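Repeat Five Residue (Rfr) protein or pentapeptide repeat protein (Cyanothece, PDB 2O6W) is of unknown function but folds as a pentapeptide repeat protein, a beta helix of stacked coils built from five-residue repeats. Local coordinates at residues V23-P26 / R27-F30. Sequence-based numbering, arbitrary orientation.
Sequences VNLP and RENF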
loop_
_atom_site.group_PDB
_atom_site.type_symbol
_atom_site.label_atom_id
_atom_site.label_comp_id
_atom_site.label_asym_id
_atom_site.label_seq_id
_atom_site.Cartn_x
_atom_site.Cartn_y
_atom_site.Cartn_z
ATOM N N VAL A 23 11.416 5.509 -4.414
ATOM C CA VAL A 23 11.237 6.662 -3.533
ATOM C C VAL A 23 11.268 6.238 -2.073
ATOM O O VAL A 23 10.966 5.090 -1.733
ATOM C CB VAL A 23 9.901 7.422 -3.769
ATOM C CG1 VAL A 23 9.884 8.032 -5.156
ATOM C CG2 VAL A 23 8.713 6.496 -3.543
ATOM N N ASN A 24 11.641 7.177 -1.212
ATOM C CA ASN A 24 11.715 6.927 0.218
ATOM C C ASN A 24 10.586 7.678 0.919
ATOM O O ASN A 24 10.712 8.862 1.235
ATOM C CB ASN A 24 13.067 7.397 0.760
ATOM C CG ASN A 24 13.339 6.892 2.162
ATOM O OD1 ASN A 24 13.251 5.692 2.423
ATOM N ND2 ASN A 24 13.680 7.801 3.072
ATOM N N LEU A 25 9.476 6.988 1.148
ATOM C CA LEU A 25 8.335 7.600 1.815
ATOM C C LEU A 25 7.887 6.799 3.038
ATOM O O LEU A 25 6.727 6.412 3.150
ATOM C CB LEU A 25 7.176 7.761 0.828
ATOM C CG LEU A 25 7.450 8.746 -0.313
ATOM C CD1 LEU A 25 6.246 8.821 -1.244
ATOM C CD2 LEU A 25 7.758 10.130 0.259
ATOM N N PRO A 26 8.817 6.521 3.968
ATOM C CA PRO A 26 8.419 5.761 5.153
ATOM C C PRO A 26 7.641 6.619 6.144
ATOM O O PRO A 26 7.762 7.850 6.159
ATOM C CB PRO A 26 9.756 5.291 5.726
ATOM C CG PRO A 26 10.673 6.434 5.395
ATOM C CD PRO A 26 10.278 6.751 3.960
ATOM N N ARG A 27 6.833 5.952 6.962
ATOM C CA ARG A 27 6.042 6.618 7.981
ATOM C C ARG A 27 5.168 7.757 7.477
ATOM O O ARG A 27 5.048 8.780 8.138
ATOM C CB ARG A 27 6.973 7.123 9.083
ATOM C CG ARG A 27 7.576 5.995 9.885
ATOM C CD ARG A 27 8.697 6.458 10.784
ATOM N NE ARG A 27 9.090 5.386 11.688
ATOM C CZ ARG A 27 10.097 5.460 12.547
ATOM N NH1 ARG A 27 10.828 6.569 12.616
ATOM N NH2 ARG A 27 10.358 4.426 13.344
ATOM N N GLU A 28 4.565 7.592 6.306
ATOM C CA GLU A 28 3.684 8.631 5.781
ATOM C C GLU A 28 2.229 8.199 5.978
ATOM O O GLU A 28 1.940 7.039 6.288
ATOM C CB GLU A 28 3.963 8.884 4.297
ATOM C CG GLU A 28 5.340 9.479 3.995
ATOM C CD GLU A 28 5.504 10.927 4.463
ATOM O OE1 GLU A 28 6.630 11.465 4.353
ATOM O OE2 GLU A 28 4.514 11.532 4.933
ATOM N N ASN A 29 1.308 9.136 5.816
ATOM C CA ASN A 29 -0.095 8.814 5.981
ATOM C C ASN A 29 -0.872 9.040 4.687
ATOM O O ASN A 29 -1.239 10.161 4.357
ATOM C CB ASN A 29 -0.691 9.641 7.118
ATOM C CG ASN A 29 -2.188 9.438 7.267
ATOM O OD1 ASN A 29 -2.741 8.430 6.816
ATOM N ND2 ASN A 29 -2.856 10.394 7.914
ATOM N N PHE A 30 -1.106 7.955 3.957
ATOM C CA PHE A 30 -1.854 7.998 2.709
ATOM C C PHE A 30 -3.140 7.203 2.892
ATOM O O PHE A 30 -3.667 6.654 1.931
ATOM C CB PHE A 30 -1.055 7.352 1.574
ATOM C CG PHE A 30 0.236 8.039 1.256
ATOM C CD1 PHE A 30 1.436 7.335 1.301
ATOM C CD2 PHE A 30 0.260 9.381 0.897
ATOM C CE1 PHE A 30 2.644 7.957 0.988
ATOM C CE2 PHE A 30 1.461 10.015 0.581
ATOM C CZ PHE A 30 2.657 9.301 0.630
HETATM O O HOH W 1 8.941 9.865 4.255
#
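Between Leu25 and Glu28 the backbone turns through Pro26 and Arg27, whose positive phi of 53° bends the chain so that the CA atoms of Leu25 and Glu28 lie 6.2 Å apart. The bend is a corner of the quadrilateral beta helix built by pentapeptide repeat proteins, and it illustrates how residues close in sequence can pack around a single turn of such a coil. Glu28 folds back over the turn: its CG sits beside the backbone N (chi1 -66°), which brings that methylene 4.0 Å from Leu25 CB and also close to Leu25 O. The chain then bends at chi2 (-70°), leading the carboxylate round to a water that spans the turn: the water donates to Glu28 OE1 at 2.8 Å and to Pro26 O at 3.0 Å. Replacing Glu28 by alanine is likely to deprive this water of its carboxylate acceptor and open a gap beside Leu25 CB. The neighbouring coil also engages polar groups of the corner. Ser71 OG bonds to Glu28 N and, weakly, to Leu25 O, while the extended Arg27 side chain leads away from the turn and its NE pairs with Gln70 OE1. Phe30 in turn packs against Leu73 and against Leu9 of helix 2-10, so its side chain links this corner to the N-terminal helix. Phe30 lies five positions after Leu25, and the two side chains cross at about a right angle, the methyl CD1 of Leu25 approaching the ring obliquely to rest 4.1 Å from Phe30 CZ.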